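PDB 3K9C: transcriptional regulator, LacI family protein from Rhodococcus jostii, which probably binds DNA at cis-regulatory sites and regulates transcription, as other members of the LacI family do. Local coordinates for residues E68-L73 against D87-L92; D43-A48 against Q60-E65; N128-D133 against T184-V189; S159-T164 against H177-M182. All blocks are in the same frame, centred on the assembly; numbering follows the deposited sequence.

Interaction 1 of 4, residues E68-L73 against D87-L92; sequences EAAILL and DRVPAL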
loop_
_atom_site.group_PDB
_atom_site.type_symbol
_atom_site.label_atom_id
_atom_site.label_comp_id
_atom_site.label_asym_id
_atom_site.label_seq_id
_atom_site.Cartn_x
_atom_site.Cartn_y
_atom_site.Cartn_z
ATOM N N GLU B 68 10.782 22.020 11.715
ATOM C CA GLU B 68 10.227 23.332 12.049
ATOM C C GLU B 68 8.719 23.253 12.217
ATOM O O GLU B 68 8.058 24.241 12.544
ATOM C CB GLU B 68 10.565 24.342 10.957
ATOM C CG GLU B 68 12.020 24.756 10.938
ATOM C CD GLU B 68 12.341 25.657 9.768
ATOM O OE1 GLU B 68 11.576 26.620 9.536
ATOM O OE2 GLU B 68 13.358 25.403 9.088
ATOM N N ALA B 69 8.180 22.066 11.982
ATOM C CA ALA B 69 6.757 21.834 12.110
ATOM C C ALA B 69 6.514 20.341 12.008
ATOM O O ALA B 69 7.335 19.604 11.462
ATOM C CB ALA B 69 6.000 22.573 11.009
ATOM N N ALA B 70 5.388 19.901 12.550
ATOM C CA ALA B 70 5.019 18.499 12.510
ATOM C C ALA B 70 3.630 18.383 11.911
ATOM O O ALA B 70 2.674 18.951 12.437
ATOM C CB ALA B 70 5.037 17.898 13.918
ATOM N N ILE B 71 3.538 17.663 10.797
ATOM C CA ILE B 71 2.273 17.420 10.110
ATOM C C ILE B 71 1.896 15.952 10.360
ATOM O O ILE B 71 2.590 15.034 9.906
ATOM C CB ILE B 71 2.422 17.649 8.602
ATOM C CG1 ILE B 71 2.730 19.119 8.330
ATOM C CG2 ILE B 71 1.155 17.208 7.880
ATOM C CD1 ILE B 71 3.120 19.396 6.905
ATOM N N LEU B 72 0.807 15.733 11.091
ATOM C CA LEU B 72 0.363 14.379 11.411
ATOM C C LEU B 72 -0.823 13.953 10.542
ATOM O O LEU B 72 -1.901 14.546 10.611
ATOM C CB LEU B 72 -0.036 14.288 12.892
ATOM C CG LEU B 72 0.900 14.876 13.962
ATOM C CD1 LEU B 72 0.350 14.532 15.346
ATOM C CD2 LEU B 72 2.306 14.332 13.812
ATOM N N LEU B 73 -0.627 12.922 9.727
ATOM C CA LEU B 73 -1.710 12.440 8.877
ATOM C C LEU B 73 -2.631 11.478 9.635
ATOM O O LEU B 73 -2.197 10.438 10.114
ATOM C CB LEU B 73 -1.144 11.744 7.638
ATOM C CG LEU B 73 -0.088 12.488 6.822
ATOM C CD1 LEU B 73 0.100 11.776 5.475
ATOM C CD2 LEU B 73 -0.510 13.934 6.606
ATOM N N ASP B 87 3.454 22.142 22.215
ATOM C CA ASP B 87 4.292 22.939 23.107
ATOM C C ASP B 87 5.758 22.870 22.716
ATOM O O ASP B 87 6.577 23.634 23.226
ATOM C CB ASP B 87 4.135 22.480 24.560
ATOM C CG ASP B 87 2.754 22.771 25.117
ATOM O OD1 ASP B 87 2.271 23.913 24.953
ATOM O OD2 ASP B 87 2.153 21.859 25.729
ATOM N N ARG B 88 6.095 21.966 21.804
ATOM C CA ARG B 88 7.480 21.825 21.378
ATOM C C ARG B 88 7.724 22.312 19.959
ATOM O O ARG B 88 8.819 22.780 19.628
ATOM C CB ARG B 88 7.915 20.368 21.475
ATOM C CG ARG B 88 7.791 19.767 22.854
ATOM C CD ARG B 88 8.601 18.497 22.895
ATOM N NE ARG B 88 9.965 18.762 22.445
ATOM C CZ ARG B 88 10.856 17.822 22.149
ATOM N NH1 ARG B 88 10.531 16.540 22.255
ATOM N NH2 ARG B 88 12.071 18.168 21.740
ATOM N N VAL B 89 6.706 22.208 19.116
ATOM C CA VAL B 89 6.853 22.625 17.735
ATOM C C VAL B 89 5.490 22.886 17.122
ATOM O O VAL B 89 4.503 22.258 17.510
ATOM C CB VAL B 89 7.561 21.521 16.919
ATOM C CG1 VAL B 89 6.699 20.249 16.914
ATOM C CG2 VAL B 89 7.827 21.998 15.497
ATOM N N PRO B 90 5.407 23.837 16.176
ATOM C CA PRO B 90 4.102 24.094 15.563
ATOM C C PRO B 90 3.612 22.775 14.959
ATOM O O PRO B 90 4.399 22.026 14.367
ATOM C CB PRO B 90 4.424 25.143 14.503
ATOM C CG PRO B 90 5.547 25.915 15.143
ATOM C CD PRO B 90 6.413 24.806 15.702
ATOM N N ALA B 91 2.325 22.488 15.119
ATOM C CA ALA B 91 1.762 21.242 14.609
ATOM C C ALA B 91 0.446 21.431 13.862
ATOM O O ALA B 91 -0.332 22.338 14.156
ATOM C CB ALA B 91 1.575 20.251 15.763
ATOM N N LEU B 92 0.214 20.547 12.895
ATOM C CA LEU B 92 -0.988 20.560 12.071
ATOM C C LEU B 92 -1.395 19.125 11.740
ATOM O O LEU B 92 -0.564 18.304 11.328
ATOM C CB LEU B 92 -0.725 21.344 10.778
ATOM C CG LEU B 92 -1.868 21.579 9.789
ATOM C CD1 LEU B 92 -1.603 22.882 9.036
ATOM C CD2 LEU B 92 -1.988 20.411 8.811
#

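Interaction 2 of 4, residues D43-A48 against Q60-E65; sequences DVMLSA and QALMRE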
loop_
_atom_site.group_PDB
_atom_site.type_symbol
_atom_site.label_atom_id
_atom_site.label_comp_id
_atom_site.label_asym_id
_atom_site.label_seq_id
_atom_site.Cartn_x
_atom_site.Cartn_y
_atom_site.Cartn_z
ATOM N N ASP B 43 12.452 20.457 2.794
ATOM C CA ASP B 43 12.661 19.031 2.674
ATOM C C ASP B 43 11.665 18.383 3.623
ATOM O O ASP B 43 11.106 19.035 4.504
ATOM C CB ASP B 43 14.087 18.639 3.057
ATOM C CG ASP B 43 15.079 18.890 1.940
ATOM O OD1 ASP B 43 14.791 18.509 0.787
ATOM O OD2 ASP B 43 16.152 19.463 2.212
ATOM N N VAL B 44 11.437 17.094 3.446
ATOM C CA VAL B 44 10.493 16.412 4.298
ATOM C C VAL B 44 11.136 15.237 4.984
ATOM O O VAL B 44 11.896 14.483 4.376
ATOM C CB VAL B 44 9.270 15.917 3.495
ATOM C CG1 VAL B 44 8.432 14.972 4.348
ATOM C CG2 VAL B 44 8.421 17.107 3.059
HETATM N N MSE B 45 10.834 15.099 6.267
HETATM C CA MSE B 45 11.340 13.979 7.034
HETATM C C MSE B 45 10.120 13.152 7.439
HETATM O O MSE B 45 9.257 13.628 8.165
HETATM C CB MSE B 45 12.079 14.465 8.278
HETATM C CG MSE B 45 13.108 13.477 8.764
HETATM SE SE MSE B 45 13.224 13.500 10.690
HETATM C CE MSE B 45 12.596 11.694 11.045
ATOM N N LEU B 46 10.044 11.930 6.933
ATOM C CA LEU B 46 8.942 11.037 7.252
ATOM C C LEU B 46 9.288 10.247 8.498
ATOM O O LEU B 46 10.455 9.966 8.758
ATOM C CB LEU B 46 8.728 10.026 6.132
ATOM C CG LEU B 46 8.519 10.501 4.704
ATOM C CD1 LEU B 46 8.616 9.301 3.767
ATOM C CD2 LEU B 46 7.182 11.188 4.602
ATOM N N SER B 47 8.261 9.900 9.261
ATOM C CA SER B 47 8.398 9.070 10.450
ATOM C C SER B 47 7.153 8.217 10.322
ATOM O O SER B 47 6.030 8.733 10.386
ATOM C CB SER B 47 8.345 9.895 11.729
ATOM O OG SER B 47 8.556 9.053 12.853
ATOM N N ALA B 48 7.343 6.916 10.134
ATOM C CA ALA B 48 6.214 6.027 9.922
ATOM C C ALA B 48 5.588 5.370 11.141
ATOM O O ALA B 48 6.266 5.036 12.113
ATOM C CB ALA B 48 6.604 4.949 8.915
ATOM N N GLN B 60 8.132 11.053 18.670
ATOM C CA GLN B 60 9.350 11.334 19.427
ATOM C C GLN B 60 10.538 11.291 18.478
ATOM O O GLN B 60 11.498 12.040 18.636
ATOM C CB GLN B 60 9.549 10.308 20.545
ATOM C CG GLN B 60 8.340 10.155 21.441
ATOM C CD GLN B 60 8.556 9.153 22.554
ATOM O OE1 GLN B 60 9.325 8.198 22.409
ATOM N NE2 GLN B 60 7.859 9.354 23.673
ATOM N N ALA B 61 10.461 10.407 17.487
ATOM C CA ALA B 61 11.520 10.273 16.495
ATOM C C ALA B 61 11.705 11.588 15.736
ATOM O O ALA B 61 12.834 11.994 15.453
ATOM C CB ALA B 61 11.188 9.155 15.524
ATOM N N LEU B 62 10.602 12.247 15.396
ATOM C CA LEU B 62 10.683 13.522 14.689
ATOM C C LEU B 62 11.308 14.581 15.582
ATOM O O LEU B 62 12.000 15.485 15.105
ATOM C CB LEU B 62 9.295 14.015 14.265
ATOM C CG LEU B 62 8.717 13.566 12.923
ATOM C CD1 LEU B 62 7.365 14.237 12.712
ATOM C CD2 LEU B 62 9.668 13.940 11.796
HETATM N N MSE B 63 11.059 14.464 16.882
HETATM C CA MSE B 63 11.570 15.430 17.845
HETATM C C MSE B 63 13.087 15.397 17.939
HETATM O O MSE B 63 13.720 16.395 18.290
HETATM C CB MSE B 63 10.934 15.176 19.212
HETATM C CG MSE B 63 9.427 15.282 19.198
HETATM SE SE MSE B 63 8.847 17.086 18.790
HETATM C CE MSE B 63 8.800 16.966 16.849
ATOM N N ARG B 64 13.674 14.253 17.615
ATOM C CA ARG B 64 15.119 14.135 17.652
ATOM C C ARG B 64 15.699 14.737 16.379
ATOM O O ARG B 64 16.870 14.558 16.070
ATOM C CB ARG B 64 15.539 12.671 17.788
ATOM C CG ARG B 64 15.262 12.086 19.165
ATOM C CD ARG B 64 16.031 10.790 19.364
ATOM N NE ARG B 64 15.462 9.682 18.605
ATOM C CZ ARG B 64 14.372 9.011 18.968
ATOM N NH1 ARG B 64 13.730 9.332 20.086
ATOM N NH2 ARG B 64 13.917 8.021 18.210
ATOM N N GLU B 65 14.869 15.460 15.643
ATOM C CA GLU B 65 15.317 16.085 14.411
ATOM C C GLU B 65 15.000 17.577 14.393
ATOM O O GLU B 65 14.284 18.082 15.261
ATOM C CB GLU B 65 14.668 15.385 13.226
ATOM C CG GLU B 65 14.958 13.893 13.173
ATOM C CD GLU B 65 16.376 13.576 12.741
ATOM O OE1 GLU B 65 16.911 14.290 11.864
ATOM O OE2 GLU B 65 16.949 12.598 13.271
#

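Interaction 3 of 4, residues N128-D133 against T184-V189; sequences NIAHID and TPPTAV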
loop_
_atom_site.group_PDB
_atom_site.type_symbol
_atom_site.label_atom_id
_atom_site.label_comp_id
_atom_site.label_asym_id
_atom_site.label_seq_id
_atom_site.Cartn_x
_atom_site.Cartn_y
_atom_site.Cartn_z
ATOM N N ASN B 128 -32.702 1.340 -0.614
ATOM C CA ASN B 128 -32.178 0.516 0.475
ATOM C C ASN B 128 -30.676 0.675 0.358
ATOM O O ASN B 128 -30.016 -0.084 -0.350
ATOM C CB ASN B 128 -32.540 -0.955 0.295
ATOM C CG ASN B 128 -34.022 -1.203 0.417
ATOM O OD1 ASN B 128 -34.704 -1.452 -0.574
ATOM N ND2 ASN B 128 -34.534 -1.121 1.641
ATOM N N ILE B 129 -30.146 1.675 1.045
ATOM C CA ILE B 129 -28.729 1.960 0.984
ATOM C C ILE B 129 -28.039 1.735 2.311
ATOM O O ILE B 129 -28.535 2.145 3.368
ATOM C CB ILE B 129 -28.513 3.399 0.514
ATOM C CG1 ILE B 129 -29.247 3.602 -0.820
ATOM C CG2 ILE B 129 -27.020 3.693 0.375
ATOM C CD1 ILE B 129 -29.375 5.046 -1.255
ATOM N N ALA B 130 -26.881 1.083 2.244
ATOM C CA ALA B 130 -26.117 0.779 3.434
ATOM C C ALA B 130 -24.773 1.483 3.491
ATOM O O ALA B 130 -24.175 1.837 2.468
ATOM C CB ALA B 130 -25.912 -0.723 3.543
ATOM N N HIS B 131 -24.305 1.693 4.713
ATOM C CA HIS B 131 -23.019 2.316 4.933
ATOM C C HIS B 131 -22.223 1.428 5.875
ATOM O O HIS B 131 -22.744 0.974 6.900
ATOM C CB HIS B 131 -23.195 3.719 5.541
ATOM C CG HIS B 131 -21.908 4.365 5.957
ATOM N ND1 HIS B 131 -20.866 4.585 5.080
ATOM C CD2 HIS B 131 -21.490 4.818 7.161
ATOM C CE1 HIS B 131 -19.861 5.147 5.728
ATOM N NE2 HIS B 131 -20.215 5.301 6.992
ATOM N N ILE B 132 -20.985 1.130 5.493
ATOM C CA ILE B 132 -20.089 0.350 6.342
ATOM C C ILE B 132 -19.180 1.467 6.865
ATOM O O ILE B 132 -18.372 2.027 6.113
ATOM C CB ILE B 132 -19.300 -0.713 5.514
ATOM C CG1 ILE B 132 -20.282 -1.704 4.883
ATOM C CG2 ILE B 132 -18.318 -1.475 6.418
ATOM C CD1 ILE B 132 -19.636 -2.762 3.984
ATOM N N ASP B 133 -19.350 1.830 8.137
ATOM C CA ASP B 133 -18.581 2.932 8.718
ATOM C C ASP B 133 -17.148 2.619 9.116
ATOM O O ASP B 133 -16.725 1.463 9.115
ATOM C CB ASP B 133 -19.326 3.554 9.916
ATOM C CG ASP B 133 -19.339 2.661 11.147
ATOM O OD1 ASP B 133 -18.371 1.897 11.368
ATOM O OD2 ASP B 133 -20.320 2.747 11.915
ATOM N N THR B 184 -33.721 -7.710 4.301
ATOM C CA THR B 184 -33.801 -6.923 3.079
ATOM C C THR B 184 -32.425 -6.340 2.781
ATOM O O THR B 184 -32.093 -5.245 3.241
ATOM C CB THR B 184 -34.799 -5.765 3.218
ATOM O OG1 THR B 184 -36.051 -6.264 3.706
ATOM C CG2 THR B 184 -35.021 -5.096 1.870
ATOM N N PRO B 185 -31.593 -7.080 2.031
ATOM C CA PRO B 185 -30.246 -6.611 1.683
ATOM C C PRO B 185 -30.325 -5.303 0.905
ATOM O O PRO B 185 -31.300 -5.052 0.198
ATOM C CB PRO B 185 -29.692 -7.754 0.840
ATOM C CG PRO B 185 -30.382 -8.961 1.423
ATOM C CD PRO B 185 -31.802 -8.462 1.567
ATOM N N PRO B 186 -29.298 -4.448 1.026
ATOM C CA PRO B 186 -29.307 -3.170 0.311
ATOM C C PRO B 186 -28.881 -3.335 -1.142
ATOM O O PRO B 186 -28.181 -4.281 -1.476
ATOM C CB PRO B 186 -28.320 -2.331 1.114
ATOM C CG PRO B 186 -27.284 -3.351 1.488
ATOM C CD PRO B 186 -28.119 -4.556 1.904
ATOM N N THR B 187 -29.311 -2.418 -2.002
ATOM C CA THR B 187 -28.941 -2.481 -3.417
ATOM C C THR B 187 -27.734 -1.583 -3.692
ATOM O O THR B 187 -27.204 -1.563 -4.797
ATOM C CB THR B 187 -30.096 -2.032 -4.339
ATOM O OG1 THR B 187 -30.381 -0.651 -4.100
ATOM C CG2 THR B 187 -31.343 -2.867 -4.096
ATOM N N ALA B 188 -27.324 -0.818 -2.688
ATOM C CA ALA B 188 -26.164 0.062 -2.826
ATOM C C ALA B 188 -25.465 0.118 -1.483
ATOM O O ALA B 188 -26.097 0.007 -0.431
ATOM C CB ALA B 188 -26.588 1.455 -3.258
ATOM N N VAL B 189 -24.153 0.286 -1.524
ATOM C CA VAL B 189 -23.370 0.324 -0.313
ATOM C C VAL B 189 -22.290 1.380 -0.410
ATOM O O VAL B 189 -21.556 1.418 -1.384
ATOM C CB VAL B 189 -22.689 -1.037 -0.078
ATOM C CG1 VAL B 189 -21.895 -1.002 1.213
ATOM C CG2 VAL B 189 -23.737 -2.147 -0.066
HETATM O O HOH W 1 -32.801 0.443 -3.113
#

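Interaction 4 of 4, residues S159-T164 against H177-M182; sequences SATVVT and HTLLEM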
loop_
_atom_site.group_PDB
_atom_site.type_symbol
_atom_site.label_atom_id
_atom_site.label_comp_id
_atom_site.label_asym_id
_atom_site.label_seq_id
_atom_site.Cartn_x
_atom_site.Cartn_y
_atom_site.Cartn_z
ATOM N N SER B 159 -34.979 2.776 5.489
ATOM C CA SER B 159 -34.310 1.800 4.633
ATOM C C SER B 159 -32.804 2.059 4.617
ATOM O O SER B 159 -32.091 1.629 3.698
ATOM C CB SER B 159 -34.887 1.837 3.215
ATOM O OG SER B 159 -34.905 3.146 2.687
ATOM N N ALA B 160 -32.329 2.762 5.647
ATOM C CA ALA B 160 -30.918 3.080 5.782
ATOM C C ALA B 160 -30.288 2.129 6.794
ATOM O O ALA B 160 -30.816 1.934 7.892
ATOM C CB ALA B 160 -30.742 4.537 6.237
ATOM N N THR B 161 -29.162 1.531 6.423
ATOM C CA THR B 161 -28.474 0.599 7.305
ATOM C C THR B 161 -27.012 0.991 7.510
ATOM O O THR B 161 -26.311 1.314 6.555
ATOM C CB THR B 161 -28.506 -0.822 6.722
ATOM O OG1 THR B 161 -29.848 -1.155 6.353
ATOM C CG2 THR B 161 -28.001 -1.837 7.741
ATOM N N VAL B 162 -26.560 0.979 8.761
ATOM C CA VAL B 162 -25.171 1.293 9.064
ATOM C C VAL B 162 -24.562 0.145 9.855
ATOM O O VAL B 162 -25.058 -0.212 10.918
ATOM C CB VAL B 162 -25.005 2.559 9.926
ATOM C CG1 VAL B 162 -23.508 2.813 10.145
ATOM C CG2 VAL B 162 -25.644 3.765 9.253
ATOM N N VAL B 163 -23.495 -0.442 9.331
ATOM C CA VAL B 163 -22.834 -1.529 10.043
ATOM C C VAL B 163 -21.424 -1.077 10.376
ATOM O O VAL B 163 -20.790 -0.351 9.600
ATOM C CB VAL B 163 -22.800 -2.827 9.205
ATOM C CG1 VAL B 163 -24.233 -3.262 8.877
ATOM C CG2 VAL B 163 -22.001 -2.614 7.927
ATOM N N THR B 164 -20.945 -1.476 11.547
ATOM C CA THR B 164 -19.612 -1.102 11.984
ATOM C C THR B 164 -18.579 -1.788 11.093
ATOM O O THR B 164 -18.632 -2.997 10.878
ATOM C CB THR B 164 -19.407 -1.496 13.448
ATOM O OG1 THR B 164 -20.414 -0.855 14.243
ATOM C CG2 THR B 164 -18.030 -1.053 13.938
ATOM N N HIS B 177 -20.863 -9.063 4.097
ATOM C CA HIS B 177 -21.420 -10.369 4.417
ATOM C C HIS B 177 -22.621 -10.147 5.340
ATOM O O HIS B 177 -23.715 -10.663 5.097
ATOM C CB HIS B 177 -20.361 -11.216 5.121
ATOM C CG HIS B 177 -20.878 -12.515 5.646
ATOM N ND1 HIS B 177 -21.422 -13.483 4.827
ATOM C CD2 HIS B 177 -20.961 -12.998 6.910
ATOM C CE1 HIS B 177 -21.820 -14.505 5.567
ATOM N NE2 HIS B 177 -21.553 -14.235 6.831
ATOM N N THR B 178 -22.409 -9.362 6.390
ATOM C CA THR B 178 -23.471 -9.049 7.343
ATOM C C THR B 178 -24.683 -8.493 6.595
ATOM O O THR B 178 -25.810 -8.945 6.797
ATOM C CB THR B 178 -23.018 -7.984 8.362
ATOM O OG1 THR B 178 -21.836 -8.429 9.040
ATOM C CG2 THR B 178 -24.113 -7.717 9.367
ATOM N N LEU B 179 -24.438 -7.514 5.723
ATOM C CA LEU B 179 -25.501 -6.877 4.951
ATOM C C LEU B 179 -26.257 -7.851 4.062
ATOM O O LEU B 179 -27.465 -7.729 3.895
ATOM C CB LEU B 179 -24.931 -5.728 4.102
ATOM C CG LEU B 179 -24.341 -4.578 4.932
ATOM C CD1 LEU B 179 -23.627 -3.555 4.034
ATOM C CD2 LEU B 179 -25.467 -3.924 5.729
ATOM N N LEU B 180 -25.550 -8.817 3.486
ATOM C CA LEU B 180 -26.195 -9.796 2.615
ATOM C C LEU B 180 -27.104 -10.758 3.378
ATOM O O LEU B 180 -28.062 -11.291 2.823
ATOM C CB LEU B 180 -25.142 -10.578 1.825
ATOM C CG LEU B 180 -24.494 -9.786 0.685
ATOM C CD1 LEU B 180 -23.356 -10.586 0.066
ATOM C CD2 LEU B 180 -25.558 -9.458 -0.361
ATOM N N GLU B 181 -26.802 -10.962 4.654
ATOM C CA GLU B 181 -27.580 -11.858 5.504
ATOM C C GLU B 181 -28.905 -11.228 5.938
ATOM O O GLU B 181 -29.809 -11.923 6.398
ATOM C CB GLU B 181 -26.770 -12.213 6.753
ATOM C CG GLU B 181 -25.417 -12.823 6.468
ATOM C CD GLU B 181 -25.492 -14.316 6.247
ATOM O OE1 GLU B 181 -25.883 -15.026 7.199
ATOM O OE2 GLU B 181 -25.161 -14.778 5.130
HETATM N N MSE B 182 -29.015 -9.911 5.789
HETATM C CA MSE B 182 -30.217 -9.188 6.196
HETATM C C MSE B 182 -31.526 -9.588 5.529
HETATM O O MSE B 182 -31.542 -10.107 4.412
HETATM C CB MSE B 182 -30.030 -7.694 5.985
HETATM C CG MSE B 182 -28.984 -7.073 6.869
HETATM SE SE MSE B 182 -29.182 -5.179 6.784
HETATM C CE MSE B 182 -30.059 -4.915 8.491
#

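Interaction 1 of 4, residues E68-L73 against D87-L92
L92 O receives the N-H of L72 at 2.9 Å (L92 O to L72 N) and is met as well by I71 CA at 3.2 Å, so that a conventional hydrogen bond and a CA-H...O contact grip one carbonyl. This is the parallel pairing of two strands in a beta-alpha-beta unit, strand 67-73, helix 79-86 and strand 91-94, within the Rossmann-like N-terminal lobe of a periplasmic-binding-protein fold. The bonds alternate as parallel pairing requires: A70, opposite A91, gives its N-H to P90 O at 3.0 Å and, through A70 O, accepts the N-H of L92, also 3.0 Å away at the nitrogen. Proline suits position 90, since its carbonyl serves the bridge while its ring, with no N-H to offer, lies beside the carbonyl of E68, where the chain turns a corner.

A70 and A91 project to one face of the sheet, and I71 and L92 to the other, where L92 also touches Q254 of helix 240-255. The carboxylate of E68 turns to another partner, a salt bridge with R13. V89 closes the end of the pairing on the side of A70, whose small side chain leaves room for a valine methyl: V89 CG1 stands between the backbone N and the carbonyl carbon (chi1 63°), 4.2 Å from A70 CB, and M63 of helix 55-63 packs against the same valine. The other branch, V89 CG2, lies against the backbone of the facing strand, 3.5 Å from A69 N.

Interaction 2 of 4, residues D43-A48 against Q60-E65
This is apolar packing of a helix end on a sheet edge: the last turn of helix 55-63 and the residues after it lie against strand 42-49, an edge strand of the N-terminal sheet within this chain, without a hydrogen bond between them. The strand residues M45 and S47 both turn to the helix. Selenomethionine M45 is long and flexible, with CG anti to the backbone N (chi1 -155°) and bends further out; it slides past L62 in the opposite direction, its SE 3.7 Å from L62 CD2. It then crosses E65 at about a right angle, with SE 3.5 Å from E65 CB and CE 3.9 Å from E65 CG; the SE approach to that CG is doubtfully short. The small S47 lets the helix come close, its CB 3.9 Å from L62 CG, while its hydroxyl OG is satisfied by A58 O.

E65 lends its aliphatic part to the packing and its carboxylate to a salt bridge with R66 of the second subunit. An alanine here would probably leave that arginine without its acid and open a gap beside the selenium of M45. Helix 55-63 connects strand 42-49 to strand 67-73, passing strand 13-20 between them, a beta-alpha-beta crossover as in Rossmann-like lobes.

Interaction 3 of 4, residues N128-D133 against T184-V189
The two inner strands of the parallel four-stranded sheet in the C-terminal lobe, 129-133 and 188-191, pair here where they begin. A130 N donates to A188 O at 3.0 Å with a nearly straight N-H (170°), although the donor is tilted 25° from the carbonyl plane. One step earlier N128 O takes the N-H of T187, 2.9 Å away at the nitrogen, rather than that of A188. P186, which has no N-H to give, instead uses its ring: P186 CG packs 3.6 Å from A130 CB, on the face that L179 of helix 169-181 covers. Alanine at 130 leaves room for that ring, and I132 CD1 continues the same face against V189 CG1 at 4.0 Å. I129 and A188 meet on the other face, CG1 to CB, beside L121 of helix 110-123.

At the N128 end the contact turns polar. T187 places OG1 between its backbone N and carbonyl carbon (chi1 64°), where it shares a water with N128 N; the water lies 2.8 Å from T187 OG1 and 2.7 Å from N128 N. The same hydroxyl is also hydrogen-bonded to H126 ND1. Thus direct backbone bonds and apolar side chains hold the buried pairing, while the water supplies N128 N with an acceptor where the strands have yet to come into regular register.

Interaction 4 of 4, residues S159-T164 against H177-M182
V163 and L179 form the tight part of this contact: V163 CG1 lies 3.4 Å from L179 CD2, closer than carbon atoms usually come. The two side chains cross at a slant. V163 holds CG1 anti to its carbonyl carbon (chi1 -60°), and the branched leucine tip reaches across to it. The same L179 CD2 rests 3.9 Å from T161 CG2, so one methyl spans two strand residues that point the same way. L179 suits the place because its neighbours include A130, I132 and P186, all apolar.

At the rim T161 and selenomethionine M182, near the end of the helix, meet tip to tip in ordinary van der Waals contact, with T161 CG2 3.7 Å from M182 SE; the threonine offers its methyl here and the long side chain can adapt to it. The loose, solvent side belongs to T178, which is exposed and barely participates, its CG2 4.5 Å from V163 CG1, while its hydroxyl bonds to E174 O in its own helix.

Helix 169-181 runs roughly antiparallel to strand 160-164, at 141° between the two short segments with their axes 9.8 Å apart. It is the connecting helix of a crossover that leads from this edge strand past strand 129-133 to strand 188-191, as in Rossmann-like alpha/beta lobes.

Overall arrangement
From the N terminus, interaction 2 closes first, turning helix 55-63 back onto edge strand 42-49. The chain then enters strand 67-73, and interaction 1 closes the next loop, around helix 79-86. These two contacts follow in series, serve the same N-terminal sheet and touch through M63 with R88 and V89. In the other lobe interaction 3 closes a far longer loop, with interaction 4 nested inside it; strands 129-133 and 160-164 are neighbours, and helix 169-181 leads on to strand 188-191. Centres of interactions 1 and 3 are about 39 Å apart, on opposite sides of the chain's centre, so each pair ties together its own lobe.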